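Local coordinates for hypothetical protein (Leishmania major, PDB 2AR1) that is of unknown function but carries an EVE domain of the PUA clan, consistent with binding of modified bases in nucleic acid, at residues K64-H69 with Y161-N166. Residues are numbered along the deposited sequence; the frame is centred on the assembly and turned at random.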
ATOM      1  N   LYS A  64      -1.407  -8.885   4.624  1.00 16.21           N
ATOM      2  CA  LYS A  64      -2.292  -7.800   5.123  1.00 18.96           C
ATOM      3  C   LYS A  64      -1.686  -6.508   4.668  1.00 18.52           C
ATOM      4  O   LYS A  64      -0.462  -6.370   4.628  1.00 18.26           O
ATOM      5  CB  LYS A  64      -2.438  -7.907   6.646  1.00 22.13           C
ATOM      6  CG  LYS A  64      -3.120  -9.108   7.191  1.00 30.34           C
ATOM      7  CD  LYS A  64      -4.486  -9.255   6.568  1.00 32.60           C
ATOM      8  CE  LYS A  64      -5.573  -9.811   7.461  1.00 42.73           C
ATOM      9  NZ  LYS A  64      -6.880  -9.244   6.977  1.00 44.01           N
ATOM     10  N   VAL A  65      -2.518  -5.492   4.414  1.00 15.70           N
ATOM     11  CA  VAL A  65      -2.086  -4.230   3.870  1.00 16.32           C
ATOM     12  C   VAL A  65      -2.755  -3.050   4.591  1.00 17.93           C
ATOM     13  O   VAL A  65      -3.991  -3.008   4.668  1.00 18.58           O
ATOM     14  CB  VAL A  65      -2.463  -4.166   2.380  1.00 17.36           C
ATOM     15  CG1 VAL A  65      -2.298  -2.775   1.864  1.00 17.97           C
ATOM     16  CG2 VAL A  65      -1.627  -5.059   1.584  1.00 17.27           C
ATOM     17  N   LEU A  66      -1.954  -2.130   5.102  1.00 15.72           N
ATOM     18  CA  LEU A  66      -2.378  -0.742   5.565  1.00 15.00           C
ATOM     19  C   LEU A  66      -2.500   0.099   4.340  1.00 16.66           C
ATOM     20  O   LEU A  66      -1.543   0.282   3.596  1.00 18.09           O
ATOM     21  CB  LEU A  66      -1.406  -0.166   6.566  1.00 16.25           C
ATOM     22  CG  LEU A  66      -1.159  -1.014   7.794  1.00 17.49           C
ATOM     23  CD1 LEU A  66       0.007  -0.553   8.629  1.00 18.39           C
ATOM     24  CD2 LEU A  66      -2.415  -1.163   8.606  1.00 19.03           C
ATOM     25  N   PHE A  67      -3.715   0.666   4.151  1.00 15.83           N
ATOM     26  CA  PHE A  67      -3.969   1.548   3.035  1.00 17.34           C
ATOM     27  C   PHE A  67      -3.644   2.982   3.545  1.00 17.54           C
ATOM     28  O   PHE A  67      -4.367   3.527   4.376  1.00 18.51           O
ATOM     29  CB  PHE A  67      -5.415   1.446   2.599  1.00 18.59           C
ATOM     30  CG  PHE A  67      -5.671   2.013   1.236  1.00 16.64           C
ATOM     31  CD1 PHE A  67      -5.697   3.339   1.007  1.00 16.63           C
ATOM     32  CD2 PHE A  67      -5.940   1.143   0.171  1.00 21.07           C
ATOM     33  CE1 PHE A  67      -5.922   3.859  -0.291  1.00 18.61           C
ATOM     34  CE2 PHE A  67      -6.239   1.635  -1.134  1.00 19.95           C
ATOM     35  CZ  PHE A  67      -6.195   2.988  -1.370  1.00 20.81           C
ATOM     36  N   TYR A  68      -2.623   3.589   3.006  1.00 18.73           N
ATOM     37  CA  TYR A  68      -2.124   4.860   3.503  1.00 16.95           C
ATOM     38  C   TYR A  68      -2.358   5.927   2.483  1.00 19.77           C
ATOM     39  O   TYR A  68      -1.872   5.820   1.374  1.00 19.05           O
ATOM     40  CB  TYR A  68      -0.615   4.770   3.827  1.00 17.28           C
ATOM     41  CG  TYR A  68       0.005   6.011   4.435  1.00 17.80           C
ATOM     42  CD1 TYR A  68       0.456   7.024   3.630  1.00 22.11           C
ATOM     43  CD2 TYR A  68       0.101   6.165   5.809  1.00 19.40           C
ATOM     44  CE1 TYR A  68       1.068   8.154   4.162  1.00 19.84           C
ATOM     45  CE2 TYR A  68       0.672   7.309   6.358  1.00 18.66           C
ATOM     46  CZ  TYR A  68       1.111   8.322   5.532  1.00 19.52           C
ATOM     47  OH  TYR A  68       1.661   9.437   6.115  1.00 20.05           O
ATOM     48  N   HIS A  69      -3.100   6.990   2.888  1.00 18.42           N
ATOM     49  CA  HIS A  69      -3.253   8.177   2.071  1.00 17.46           C
ATOM     50  C   HIS A  69      -2.082   9.140   2.220  1.00 21.21           C
ATOM     51  O   HIS A  69      -1.788   9.616   3.335  1.00 18.32           O
ATOM     52  CB  HIS A  69      -4.539   8.931   2.468  1.00 18.71           C
ATOM     53  CG  HIS A  69      -5.782   8.238   2.055  1.00 17.37           C
ATOM     54  ND1 HIS A  69      -7.033   8.720   2.413  1.00 19.67           N
ATOM     55  CD2 HIS A  69      -6.007   7.135   1.307  1.00 21.78           C
ATOM     56  CE1 HIS A  69      -7.956   7.949   1.880  1.00 22.89           C
ATOM     57  NE2 HIS A  69      -7.376   6.996   1.187  1.00 21.72           N
ATOM     58  N   TYR A 161      -0.301  -2.696  16.502  1.00 16.46           N
ATOM     59  CA  TYR A 161      -0.431  -1.413  17.232  1.00 16.51           C
ATOM     60  C   TYR A 161      -1.347  -0.425  16.491  1.00 15.24           C
ATOM     61  O   TYR A 161      -2.270   0.249  17.073  1.00 16.28           O
ATOM     62  CB  TYR A 161       0.962  -0.902  17.553  1.00 16.84           C
ATOM     63  CG  TYR A 161       0.819   0.062  18.720  1.00 16.00           C
ATOM     64  CD1 TYR A 161       0.450   1.417  18.537  1.00 19.15           C
ATOM     65  CD2 TYR A 161       0.923  -0.415  20.050  1.00 13.80           C
ATOM     66  CE1 TYR A 161       0.311   2.253  19.591  1.00 14.37           C
ATOM     67  CE2 TYR A 161       0.789   0.414  21.135  1.00 16.87           C
ATOM     68  CZ  TYR A 161       0.446   1.771  20.941  1.00 12.21           C
ATOM     69  OH  TYR A 161       0.196   2.717  21.963  1.00 15.92           O
ATOM     70  N   ILE A 162      -1.194  -0.409  15.169  1.00 17.21           N
ATOM     71  CA  ILE A 162      -1.976   0.472  14.286  1.00 17.76           C
ATOM     72  C   ILE A 162      -3.452   0.106  14.300  1.00 16.90           C
ATOM     73  O   ILE A 162      -4.262   1.006  14.430  1.00 16.36           O
ATOM     74  CB  ILE A 162      -1.343   0.590  12.879  1.00 19.52           C
ATOM     75  CG1 ILE A 162      -0.014   1.278  13.017  1.00 15.51           C
ATOM     76  CG2 ILE A 162      -2.265   1.167  11.841  1.00 18.71           C
ATOM     77  CD1 ILE A 162       0.911   1.338  11.728  1.00 18.41           C
ATOM     78  N   LEU A 163      -3.780  -1.156  14.253  1.00 14.51           N
ATOM     79  CA  LEU A 163      -5.154  -1.629  14.317  1.00 13.91           C
ATOM     80  C   LEU A 163      -5.711  -1.280  15.689  1.00 13.81           C
ATOM     81  O   LEU A 163      -6.856  -0.833  15.795  1.00 13.19           O
ATOM     82  CB  LEU A 163      -5.265  -3.104  13.956  1.00 14.22           C
ATOM     83  CG  LEU A 163      -5.413  -3.301  12.422  1.00 14.15           C
ATOM     84  CD1 LEU A 163      -4.284  -2.949  11.580  1.00 12.14           C
ATOM     85  CD2 LEU A 163      -5.728  -4.738  12.202  1.00 18.66           C
ATOM     86  N   ARG A 164      -4.929  -1.400  16.748  1.00 15.42           N
ATOM     87  CA  ARG A 164      -5.323  -0.999  18.106  1.00 15.26           C
ATOM     88  C   ARG A 164      -5.665   0.478  18.150  1.00 15.22           C
ATOM     89  O   ARG A 164      -6.597   0.917  18.779  1.00 13.59           O
ATOM     90  CB  ARG A 164      -4.225  -1.366  19.106  1.00 15.17           C
ATOM     91  CG  ARG A 164      -4.191  -0.518  20.319  1.00 17.78           C
ATOM     92  CD  ARG A 164      -2.883  -0.546  21.130  1.00 19.95           C
ATOM     93  NE  ARG A 164      -3.024   0.351  22.278  1.00 21.70           N
ATOM     94  CZ  ARG A 164      -2.330   0.311  23.412  1.00 20.05           C
ATOM     95  NH1 ARG A 164      -1.427  -0.611  23.598  1.00 22.49           N
ATOM     96  NH2 ARG A 164      -2.623   1.171  24.399  1.00 16.49           N
ATOM     97  N   MET A 165      -4.810   1.280  17.556  1.00 14.76           N
ATOM     98  CA  MET A 165      -5.066   2.726  17.463  1.00 15.69           C
ATOM     99  C   MET A 165      -6.392   3.106  16.762  1.00 14.47           C
ATOM    100  O   MET A 165      -7.094   4.052  17.169  1.00 13.77           O
ATOM    101  CB  MET A 165      -3.915   3.423  16.778  1.00 19.54           C
ATOM    102  CG  MET A 165      -2.672   3.436  17.615  1.00 19.08           C
ATOM    103  SD  MET A 165      -1.214   4.011  16.653  1.00 17.69           S
ATOM    104  CE  MET A 165      -1.533   5.629  16.486  1.00 16.98           C
ATOM    105  N   ASN A 166      -6.706   2.384  15.682  1.00 13.56           N
ATOM    106  CA  ASN A 166      -7.992   2.622  15.021  1.00 12.71           C
ATOM    107  C   ASN A 166      -9.145   2.344  15.980  1.00 13.43           C
ATOM    108  O   ASN A 166     -10.143   3.104  16.024  1.00 11.69           O
ATOM    109  CB  ASN A 166      -8.158   1.814  13.741  1.00 14.11           C
ATOM    110  CG  ASN A 166      -9.542   1.992  13.135  1.00 14.65           C
ATOM    111  OD1 ASN A 166      -9.957   3.124  12.851  1.00 15.27           O
ATOM    112  ND2 ASN A 166     -10.257   0.898  12.926  1.00 17.90           N
TER
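L66 in the strand reaches the helix with both arms of its isobutyl fork. One methyl goes to I162 and the other lies against both I162 and L163. CD1 of L66 meets the CD1 methyl of I162 at 3.7 Å. This is a methyl-to-methyl contact, tip to tip. CD2 of L66 lies 3.9 Å from CD1 of L163, and 4.0 Å from the I162 branch methyl CG2. The fork thus straddles two neighbouring helix residues.

L66 and I162 each point their CB across the contact. L66 holds CG beside its backbone N and anti to its carbonyl carbon (chi1 -56°), and from there the fork opens onto the helix. In I162, CD1 is anti to CA (chi2 172°). The chain therefore runs extended and carries CD1 out to the leucine. L163 starts differently. Its CB points across the line to the strand, not at it, yet its CD1 methyl still reaches L66. In both pairs the side chains cross at a slant rather than lying alongside.

The contact packs helix 156-169 against an inner strand of the mixed sheet in the EVE domain, a member of the PUA clan. Strand 64-69 runs between strands 21-26 and 76-89, and backbone hydrogen bonds to W22 and L24 hold L66 beside the first of these. L80 of strand 76-89 touches both L66 and L163, so it joins the same apolar patch.

No hydrogen bond links the two segments, and their backbones stay apart. The CA atoms of L66 and I162 are 8.8 Å from each other. I162 is buried and also packs on W123 and L127 of strand 113-128 and on L132 of helix 129-132.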